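Local coordinates for protein polyketide synthase PksL (Bacillus subtilis, PDB 5E1V) that probably dehydrates beta-hydroxyacyl intermediates in bacillaene assembly, as the monomeric dehydratase domain of a trans-AT polyketide synthase split module, at residues L52-S58 / M107-A113; P116-E120 / F223-A227; E247-L253 / L266-K272. All blocks are in the same frame, centred on the assembly; numbering follows the deposited sequence.

Interaction 1 of 3, residues L52-S58 / M107-A113; sequences LQLRNLS and MKADMHA
Arg-55 runs its aliphatic chain across the imidazole of His-112: Arg-55 CD comes 3.3 Å from His-112 ND1, and the arginine's NH1 reaches over one ring face, toward the rim. The guanidinium is tilted 54° from the ring plane, so the two groups overlap obliquely rather than stack. Beneath them, two antiparallel strands pair in the first hotdog of the double-hotdog dehydratase fold. Gln-53 with His-112 and Arg-55 with Asp-110 are hydrogen-bonded pairs; the bond from Arg-55 N to Asp-110 O, 2.8 Å long, is close to straight at 174°. The register then slips by one residue before Ser-58 pairs with Lys-108. Asn-56 and Leu-57 form the G1 beta bulge here, both facing Tyr-220 of the adjoining strand, and Asn-56 takes up the left-handed backbone conformation.

The opposite face is apolar and turns to helix 34-44, where Phe-42 touches Leu-52 and Ile-38 touches both Leu-57 and Met-107. Met-111 leaves with CG anti to its N (chi1 175°), then bends at chi2 and chi3; SD comes 3.5 Å from Gln-53 O and CE meets Leu-52 CD1 at 3.9 Å. Ala-109 CB fills the step between Leu-54 and Leu-57. At the far end Leu-57 and Met-107 cross at about a right angle, their CG atoms 3.8 Å apart.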
loop_
_atom_site.group_PDB
_atom_site.type_symbol
_atom_site.label_atom_id
_atom_site.label_comp_id
_atom_site.label_asym_id
_atom_site.label_seq_id
_atom_site.Cartn_x
_atom_site.Cartn_y
_atom_site.Cartn_z
ATOM N N LEU A 52 -15.473 -7.078 4.238
ATOM C CA LEU A 52 -14.827 -6.181 5.145
ATOM C C LEU A 52 -14.662 -4.830 4.429
ATOM O O LEU A 52 -14.793 -4.737 3.158
ATOM C CB LEU A 52 -13.465 -6.740 5.502
ATOM C CG LEU A 52 -13.450 -8.180 5.972
ATOM C CD1 LEU A 52 -12.031 -8.698 6.211
ATOM C CD2 LEU A 52 -14.283 -8.256 7.228
ATOM N N GLN A 53 -14.575 -3.780 5.230
ATOM C CA GLN A 53 -14.050 -2.498 4.781
ATOM C C GLN A 53 -13.071 -2.030 5.840
ATOM O O GLN A 53 -13.459 -1.887 6.981
ATOM C CB GLN A 53 -15.141 -1.413 4.645
ATOM C CG GLN A 53 -14.533 -0.082 4.236
ATOM C CD GLN A 53 -15.549 1.077 4.336
ATOM O OE1 GLN A 53 -16.577 0.954 4.976
ATOM N NE2 GLN A 53 -15.202 2.210 3.765
ATOM N N LEU A 54 -11.845 -1.744 5.427
ATOM C CA LEU A 54 -10.799 -1.210 6.283
ATOM C C LEU A 54 -11.045 0.315 6.287
ATOM O O LEU A 54 -11.306 0.909 5.232
ATOM C CB LEU A 54 -9.452 -1.505 5.659
ATOM C CG LEU A 54 -8.218 -1.042 6.519
ATOM C CD1 LEU A 54 -8.081 -1.724 7.867
ATOM C CD2 LEU A 54 -6.976 -1.334 5.672
ATOM N N ARG A 55 -11.060 0.882 7.476
ATOM C CA ARG A 55 -11.244 2.326 7.588
ATOM C C ARG A 55 -10.319 3.028 8.533
ATOM O O ARG A 55 -9.946 2.471 9.542
ATOM C CB ARG A 55 -12.691 2.670 8.034
ATOM C CG ARG A 55 -13.815 2.225 7.114
ATOM C CD ARG A 55 -15.160 2.593 7.725
ATOM N NE ARG A 55 -15.552 3.965 7.422
ATOM C CZ ARG A 55 -16.726 4.499 7.766
ATOM N NH1 ARG A 55 -17.633 3.777 8.444
ATOM N NH2 ARG A 55 -17.011 5.753 7.411
ATOM N N ASN A 56 -9.994 4.276 8.191
ATOM C CA ASN A 56 -9.300 5.238 9.046
ATOM C C ASN A 56 -8.025 4.657 9.598
ATOM O O ASN A 56 -7.879 4.571 10.794
ATOM C CB ASN A 56 -10.244 5.665 10.194
ATOM C CG ASN A 56 -11.491 6.375 9.649
ATOM O OD1 ASN A 56 -11.530 6.872 8.467
ATOM N ND2 ASN A 56 -12.533 6.336 10.424
ATOM N N LEU A 57 -7.196 4.107 8.708
ATOM C CA LEU A 57 -5.864 3.646 9.083
ATOM C C LEU A 57 -4.941 4.798 9.247
ATOM O O LEU A 57 -4.819 5.632 8.357
ATOM C CB LEU A 57 -5.274 2.675 7.982
ATOM C CG LEU A 57 -4.050 1.937 8.440
ATOM C CD1 LEU A 57 -3.865 0.446 8.038
ATOM C CD2 LEU A 57 -2.791 2.736 7.945
ATOM N N SER A 58 -4.278 4.885 10.397
ATOM C CA SER A 58 -3.265 5.866 10.642
ATOM C C SER A 58 -1.937 5.246 10.920
ATOM O O SER A 58 -1.874 4.371 11.709
ATOM C CB SER A 58 -3.617 6.670 11.909
ATOM O OG SER A 58 -4.612 7.501 11.566
ATOM N N MET A 107 0.684 1.729 14.005
ATOM C CA MET A 107 -0.503 1.883 13.118
ATOM C C MET A 107 -1.734 1.606 14.001
ATOM O O MET A 107 -1.723 0.742 14.849
ATOM C CB MET A 107 -0.375 0.839 11.944
ATOM C CG MET A 107 -1.527 0.808 11.000
ATOM S SD MET A 107 -2.761 -0.307 11.582
ATOM C CE MET A 107 -2.031 -1.959 11.291
ATOM N N LYS A 108 -2.848 2.230 13.692
ATOM C CA LYS A 108 -4.152 1.806 14.171
ATOM C C LYS A 108 -5.138 1.937 13.000
ATOM O O LYS A 108 -4.883 2.662 12.068
ATOM C CB LYS A 108 -4.628 2.846 15.196
ATOM C CG LYS A 108 -3.908 2.825 16.515
ATOM C CD LYS A 108 -4.319 4.076 17.356
ATOM C CE LYS A 108 -5.524 3.729 18.170
ATOM N NZ LYS A 108 -6.078 4.936 18.866
ATOM N N ALA A 109 -6.276 1.274 13.098
ATOM C CA ALA A 109 -7.240 1.241 12.060
ATOM C C ALA A 109 -8.524 0.636 12.596
ATOM O O ALA A 109 -8.551 0.016 13.648
ATOM C CB ALA A 109 -6.715 0.365 10.882
ATOM N N ASP A 110 -9.584 0.769 11.818
ATOM C CA ASP A 110 -10.848 0.141 12.095
ATOM C C ASP A 110 -11.183 -0.827 10.969
ATOM O O ASP A 110 -10.868 -0.543 9.823
ATOM C CB ASP A 110 -11.967 1.162 12.154
ATOM C CG ASP A 110 -11.692 2.301 13.219
ATOM O OD1 ASP A 110 -11.197 1.974 14.304
ATOM O OD2 ASP A 110 -11.946 3.483 12.889
ATOM N N MET A 111 -11.797 -1.954 11.300
ATOM C CA MET A 111 -12.220 -2.853 10.230
ATOM C C MET A 111 -13.704 -3.090 10.503
ATOM O O MET A 111 -14.039 -3.443 11.630
ATOM C CB MET A 111 -11.456 -4.158 10.259
ATOM C CG MET A 111 -11.944 -5.177 9.232
ATOM S SD MET A 111 -11.333 -4.639 7.636
ATOM C CE MET A 111 -9.878 -5.624 7.338
ATOM N N HIS A 112 -14.523 -2.898 9.479
ATOM C CA HIS A 112 -15.986 -3.083 9.587
ATOM C C HIS A 112 -16.356 -4.282 8.810
ATOM O O HIS A 112 -15.977 -4.369 7.658
ATOM C CB HIS A 112 -16.725 -1.870 9.009
ATOM C CG HIS A 112 -16.547 -0.634 9.819
ATOM N ND1 HIS A 112 -15.350 0.064 9.864
ATOM C CD2 HIS A 112 -17.398 0.029 10.620
ATOM C CE1 HIS A 112 -15.474 1.093 10.681
ATOM N NE2 HIS A 112 -16.707 1.088 11.156
ATOM N N ALA A 113 -17.035 -5.226 9.465
ATOM C CA ALA A 113 -17.452 -6.486 8.847
ATOM C C ALA A 113 -18.795 -6.297 8.147
ATOM O O ALA A 113 -19.222 -7.163 7.364
ATOM C CB ALA A 113 -17.560 -7.598 9.888
#

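Interaction 2 of 3, residues P116-E120 / F223-A227; sequences PAIFE and FSASA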
loop_
_atom_site.group_PDB
_atom_site.type_symbol
_atom_site.label_atom_id
_atom_site.label_comp_id
_atom_site.label_asym_id
_atom_site.label_seq_id
_atom_site.Cartn_x
_atom_site.Cartn_y
_atom_site.Cartn_z
ATOM N N PRO A 116 -21.120 -5.941 2.131
ATOM C CA PRO A 116 -20.282 -6.545 1.106
ATOM C C PRO A 116 -19.727 -5.505 0.119
ATOM O O PRO A 116 -20.420 -4.548 -0.264
ATOM C CB PRO A 116 -21.201 -7.560 0.441
ATOM C CG PRO A 116 -22.574 -7.137 0.755
ATOM C CD PRO A 116 -22.520 -6.381 2.047
ATOM N N ALA A 117 -18.469 -5.689 -0.267
ATOM C CA ALA A 117 -17.797 -4.792 -1.175
ATOM C C ALA A 117 -18.163 -5.201 -2.570
ATOM O O ALA A 117 -17.830 -6.307 -3.009
ATOM C CB ALA A 117 -16.284 -4.865 -0.974
ATOM N N ILE A 118 -18.867 -4.326 -3.273
ATOM C CA ILE A 118 -19.245 -4.563 -4.685
ATOM C C ILE A 118 -19.025 -3.274 -5.500
ATOM O O ILE A 118 -19.212 -2.177 -5.002
ATOM C CB ILE A 118 -20.730 -5.013 -4.853
ATOM C CG1 ILE A 118 -21.117 -6.072 -3.813
ATOM C CG2 ILE A 118 -20.988 -5.490 -6.290
ATOM C CD1 ILE A 118 -22.587 -6.490 -3.779
ATOM N N PHE A 119 -18.560 -3.430 -6.733
ATOM C CA PHE A 119 -18.234 -2.356 -7.632
ATOM C C PHE A 119 -18.859 -2.692 -8.976
ATOM O O PHE A 119 -18.839 -3.852 -9.385
ATOM C CB PHE A 119 -16.719 -2.300 -7.842
ATOM C CG PHE A 119 -15.950 -1.942 -6.610
ATOM C CD1 PHE A 119 -15.898 -0.654 -6.171
ATOM C CD2 PHE A 119 -15.299 -2.935 -5.866
ATOM C CE1 PHE A 119 -15.208 -0.334 -5.008
ATOM C CE2 PHE A 119 -14.547 -2.601 -4.743
ATOM C CZ PHE A 119 -14.519 -1.315 -4.316
ATOM N N GLU A 120 -19.391 -1.687 -9.638
ATOM C CA GLU A 120 -20.020 -1.821 -10.962
ATOM C C GLU A 120 -19.197 -1.242 -12.096
ATOM O O GLU A 120 -19.352 -1.641 -13.266
ATOM C CB GLU A 120 -21.359 -1.101 -10.954
ATOM C CG GLU A 120 -22.350 -1.718 -10.019
ATOM C CD GLU A 120 -23.599 -0.878 -9.802
ATOM O OE1 GLU A 120 -23.695 0.286 -10.279
ATOM O OE2 GLU A 120 -24.492 -1.420 -9.127
ATOM N N PHE A 223 -10.444 1.295 2.496
ATOM C CA PHE A 223 -10.086 0.303 1.544
ATOM C C PHE A 223 -11.177 -0.701 1.524
ATOM O O PHE A 223 -11.618 -1.192 2.554
ATOM C CB PHE A 223 -8.741 -0.415 1.880
ATOM C CG PHE A 223 -8.335 -1.344 0.818
ATOM C CD1 PHE A 223 -7.752 -0.875 -0.307
ATOM C CD2 PHE A 223 -8.566 -2.641 0.923
ATOM C CE1 PHE A 223 -7.319 -1.733 -1.325
ATOM C CE2 PHE A 223 -8.160 -3.531 -0.048
ATOM C CZ PHE A 223 -7.556 -3.064 -1.189
ATOM N N SER A 224 -11.555 -1.061 0.319
ATOM C CA SER A 224 -12.636 -1.980 0.059
ATOM C C SER A 224 -12.216 -2.774 -1.163
ATOM O O SER A 224 -11.709 -2.157 -2.099
ATOM C CB SER A 224 -13.910 -1.167 -0.296
ATOM O OG SER A 224 -14.904 -2.147 -0.407
ATOM N N ALA A 225 -12.513 -4.052 -1.188
ATOM C CA ALA A 225 -12.106 -4.964 -2.253
ATOM C C ALA A 225 -13.103 -6.151 -2.394
ATOM O O ALA A 225 -13.543 -6.744 -1.396
ATOM C CB ALA A 225 -10.694 -5.492 -1.974
ATOM N N SER A 226 -13.518 -6.375 -3.634
ATOM C CA SER A 226 -14.370 -7.511 -4.042
ATOM C C SER A 226 -13.520 -8.705 -4.531
ATOM O O SER A 226 -14.034 -9.769 -4.743
ATOM C CB SER A 226 -15.348 -7.071 -5.174
ATOM O OG SER A 226 -14.682 -6.676 -6.383
ATOM N N ALA A 227 -12.219 -8.519 -4.754
ATOM C CA ALA A 227 -11.352 -9.610 -5.215
ATOM C C ALA A 227 -9.889 -9.278 -4.827
ATOM O O ALA A 227 -9.513 -8.148 -4.518
ATOM C CB ALA A 227 -11.472 -9.844 -6.716
#
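The connection that leaves the first hotdog after strand 104-112 and heads for helix 125-130 brushes past the end of strand 215-225, and this surface contact is where they meet. Residues 116-120 run without regular structure, and Ala-117 and Phe-119 both point toward the strand end. Ala-117 CB presses against two oxygens, 3.1 Å from Ser-224 OG and 3.3 Å from Ala-225 O. Ser-224 presents that hydroxyl because its chi1 of -175° swings OG to the side away from its own N, out from the strand toward the loop. A little further on, Ala-117 O rests 3.4 Å from Ser-226 CB.

Phe-119 meets the strand with the rim of its ring, not a face. Phe-119 CZ is 3.7 Å from Ser-224 O, and CE2 approaches Ala-225 CA. Phe-119 CD2 lies 3.8 Å from Ser-226 OG, which is in the ring plane. That hydroxyl also makes a weak hydrogen bond to Val-263 O, while Lys-262 of the same strand, 262-273, touches the Phe-119 side chain. With an alanine in place of Phe-119, the rim contacts to Ser-224 O and Ser-226 OG would go, and the loop would probably be held against the strand end by Ala-117 alone.

The backbone of Ala-117 is hydrogen-bonded to that of Ser-50, just before strand 53-59. Residues 223-227 it meets mostly with carbon atoms set against oxygens: the slightly positive ring hydrogens suit the carbonyl and hydroxyl they face, but such contacts are individually weak and impose little direction, so fit probably matters more than bonding.

Interaction 3 of 3, residues E247-L253 / L266-K272; sequences ELIYVTL and LKNFTSK
Thr-270 CG2 sits over one face of the Tyr-250 ring in a CH-pi contact, 4.2 Å from the centroid and shifted toward the rim. Thr-270 OG1 is 3.5 Å from Tyr-250 CD2, and Arg-243 makes a cation-pi contact with the same ring. The second ring, Phe-269, is met obliquely by Val-251 CG2 and Leu-253 CD1. Both aromatics belong to a beta hairpin, strands 248-256 and 262-273, in the second hotdog, and they lie on opposite sides of it.

Tyr-250 and Thr-270 share their side with Leu-248, whose CD2 touches Lys-272 CB at 3.7 Å. On the Phe-269 side, Ile-249, Val-251 and Leu-253 pack against helix 190-203, including Ala-200. Phe-269 turns its ring away from its own N (chi1 169°) and runs alongside Val-251, bringing CD2 within 3.7 Å of Val-251 CG2.

Between the pairs Val-251/Phe-269 and Leu-253/Leu-266 a beta bulge shifts the register by one residue. The bond from Phe-269 N to Val-251 O is weak here, bent to 124°. Thr-270 OG1 turns back to donate to Asn-268 O, while Asn-268 OD1 accepts from Arg-243. A side chain helps bridge the irregular stretch: Thr-252 OG1 accepts from Asn-268 N at 3.0 Å, almost perfectly straight at 176°.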
loop_
_atom_site.group_PDB
_atom_site.type_symbol
_atom_site.label_atom_id
_atom_site.label_comp_id
_atom_site.label_asym_id
_atom_site.label_seq_id
_atom_site.Cartn_x
_atom_site.Cartn_y
_atom_site.Cartn_z
ATOM N N GLU A 247 1.892 20.466 3.452
ATOM C CA GLU A 247 2.673 19.286 3.868
ATOM C C GLU A 247 2.030 17.914 3.494
ATOM O O GLU A 247 2.691 16.844 3.662
ATOM C CB GLU A 247 2.705 19.370 5.406
ATOM C CG GLU A 247 3.967 18.958 6.115
ATOM C CD GLU A 247 5.060 20.018 6.176
ATOM O OE1 GLU A 247 5.404 20.615 5.121
ATOM O OE2 GLU A 247 5.616 20.197 7.293
ATOM N N LEU A 248 0.771 17.947 3.016
ATOM C CA LEU A 248 -0.038 16.723 2.775
ATOM C C LEU A 248 -0.521 16.580 1.384
ATOM O O LEU A 248 -0.985 17.570 0.782
ATOM C CB LEU A 248 -1.276 16.698 3.650
ATOM C CG LEU A 248 -0.943 16.813 5.115
ATOM C CD1 LEU A 248 -2.194 17.101 5.914
ATOM C CD2 LEU A 248 -0.218 15.582 5.676
ATOM N N ILE A 249 -0.434 15.346 0.858
ATOM C CA ILE A 249 -0.954 15.005 -0.469
ATOM C C ILE A 249 -1.993 13.930 -0.270
ATOM O O ILE A 249 -1.897 13.160 0.718
ATOM C CB ILE A 249 0.121 14.536 -1.467
ATOM C CG1 ILE A 249 0.890 13.295 -0.962
ATOM C CG2 ILE A 249 1.115 15.666 -1.728
ATOM C CD1 ILE A 249 1.594 12.511 -2.050
ATOM N N TYR A 250 -2.968 13.913 -1.188
ATOM C CA TYR A 250 -4.130 13.046 -1.146
ATOM C C TYR A 250 -4.357 12.510 -2.520
ATOM O O TYR A 250 -4.208 13.233 -3.507
ATOM C CB TYR A 250 -5.406 13.825 -0.750
ATOM C CG TYR A 250 -5.352 14.639 0.533
ATOM C CD1 TYR A 250 -4.696 15.878 0.571
ATOM C CD2 TYR A 250 -6.003 14.220 1.684
ATOM C CE1 TYR A 250 -4.649 16.620 1.741
ATOM C CE2 TYR A 250 -5.978 14.973 2.847
ATOM C CZ TYR A 250 -5.299 16.181 2.847
ATOM O OH TYR A 250 -5.282 16.933 3.963
ATOM N N VAL A 251 -4.693 11.225 -2.628
ATOM C CA VAL A 251 -5.024 10.625 -3.886
ATOM C C VAL A 251 -6.033 9.502 -3.604
ATOM O O VAL A 251 -6.148 9.053 -2.484
ATOM C CB VAL A 251 -3.823 9.959 -4.571
ATOM C CG1 VAL A 251 -2.773 10.998 -4.889
ATOM C CG2 VAL A 251 -3.188 8.920 -3.644
ATOM N N THR A 252 -6.740 9.061 -4.630
ATOM C CA THR A 252 -7.685 7.965 -4.492
ATOM C C THR A 252 -7.244 6.966 -5.565
ATOM O O THR A 252 -7.116 7.303 -6.736
ATOM C CB THR A 252 -9.189 8.372 -4.580
ATOM O OG1 THR A 252 -9.650 8.918 -3.337
ATOM C CG2 THR A 252 -10.035 7.090 -4.810
ATOM N N LEU A 253 -6.961 5.722 -5.136
ATOM C CA LEU A 253 -6.456 4.679 -6.023
ATOM C C LEU A 253 -7.572 3.706 -6.380
ATOM O O LEU A 253 -8.196 3.142 -5.497
ATOM C CB LEU A 253 -5.262 3.894 -5.340
ATOM C CG LEU A 253 -3.999 4.635 -4.887
ATOM C CD1 LEU A 253 -2.943 3.711 -4.196
ATOM C CD2 LEU A 253 -3.391 5.508 -6.003
ATOM N N LEU A 266 -8.743 2.323 -2.793
ATOM C CA LEU A 266 -8.174 2.995 -1.601
ATOM C C LEU A 266 -8.554 4.433 -1.633
ATOM O O LEU A 266 -7.969 5.206 -2.422
ATOM C CB LEU A 266 -6.631 2.893 -1.552
ATOM C CG LEU A 266 -5.912 3.254 -0.274
ATOM C CD1 LEU A 266 -6.244 2.395 0.906
ATOM C CD2 LEU A 266 -4.448 3.180 -0.467
ATOM N N LYS A 267 -9.504 4.813 -0.800
ATOM C CA LYS A 267 -9.979 6.236 -0.850
ATOM C C LYS A 267 -9.202 7.190 0.046
ATOM O O LYS A 267 -8.958 6.916 1.217
ATOM C CB LYS A 267 -11.482 6.228 -0.552
ATOM C CG LYS A 267 -12.226 7.567 -0.622
ATOM C CD LYS A 267 -13.744 7.266 -0.627
ATOM C CE LYS A 267 -14.602 8.541 -0.536
ATOM N NZ LYS A 267 -14.045 9.610 -1.409
ATOM N N ASN A 268 -8.795 8.354 -0.501
ATOM C CA ASN A 268 -8.009 9.378 0.237
ATOM C C ASN A 268 -6.783 8.816 0.947
ATOM O O ASN A 268 -6.608 8.928 2.127
ATOM C CB ASN A 268 -8.903 10.194 1.139
ATOM C CG ASN A 268 -9.608 11.293 0.345
ATOM O OD1 ASN A 268 -8.942 12.064 -0.346
ATOM N ND2 ASN A 268 -10.919 11.330 0.392
ATOM N N PHE A 269 -5.974 8.161 0.144
ATOM C CA PHE A 269 -4.601 7.822 0.530
ATOM C C PHE A 269 -3.835 9.147 0.708
ATOM O O PHE A 269 -3.515 9.846 -0.276
ATOM C CB PHE A 269 -3.979 6.918 -0.497
ATOM C CG PHE A 269 -2.508 6.706 -0.339
ATOM C CD1 PHE A 269 -1.915 6.795 0.869
ATOM C CD2 PHE A 269 -1.720 6.405 -1.433
ATOM C CE1 PHE A 269 -0.554 6.612 1.014
ATOM C CE2 PHE A 269 -0.354 6.267 -1.305
ATOM C CZ PHE A 269 0.230 6.363 -0.056
ATOM N N THR A 270 -3.568 9.444 1.976
ATOM C CA THR A 270 -2.896 10.683 2.444
ATOM C C THR A 270 -1.463 10.351 2.893
ATOM O O THR A 270 -1.231 9.464 3.771
ATOM C CB THR A 270 -3.574 11.290 3.685
ATOM O OG1 THR A 270 -5.014 11.352 3.511
ATOM C CG2 THR A 270 -3.005 12.690 3.958
ATOM N N SER A 271 -0.509 11.135 2.381
ATOM C CA SER A 271 0.887 11.056 2.747
ATOM C C SER A 271 1.405 12.433 3.185
ATOM O O SER A 271 0.806 13.472 2.876
ATOM C CB SER A 271 1.684 10.589 1.509
ATOM O OG SER A 271 1.234 9.319 1.071
ATOM N N LYS A 272 2.515 12.429 3.906
ATOM C CA LYS A 272 2.998 13.644 4.579
ATOM C C LYS A 272 4.447 13.832 4.282
ATOM O O LYS A 272 5.216 12.875 4.254
ATOM C CB LYS A 272 2.814 13.563 6.077
ATOM C CG LYS A 272 3.260 14.817 6.867
ATOM C CD LYS A 272 3.044 14.658 8.366
ATOM C CE LYS A 272 4.225 13.955 9.024
ATOM N NZ LYS A 272 3.889 13.401 10.377
#

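From the N terminus the three contacts come in series; none nests in or crosses another. Interaction 1 closes a loop of 48 residues, rich in strand, within the first hotdog. Interaction 2 then spans 102 residues, bringing the connection that leaves that hotdog against the end of strand 215-225. Interaction 3 closes last, across the 12 residues of a hairpin. Strand 215-225 is the middleman: it lies beside strand 53-59, where Leu-54 O and Phe-223 N at 2.9 Å probably hydrogen-bond, and beside strand 262-273, where Phe-223 CD1 packs 3.8 Å from Leu-266 CD1. Interactions 1 and 3 do not touch, their nearest atoms being about 6 Å apart.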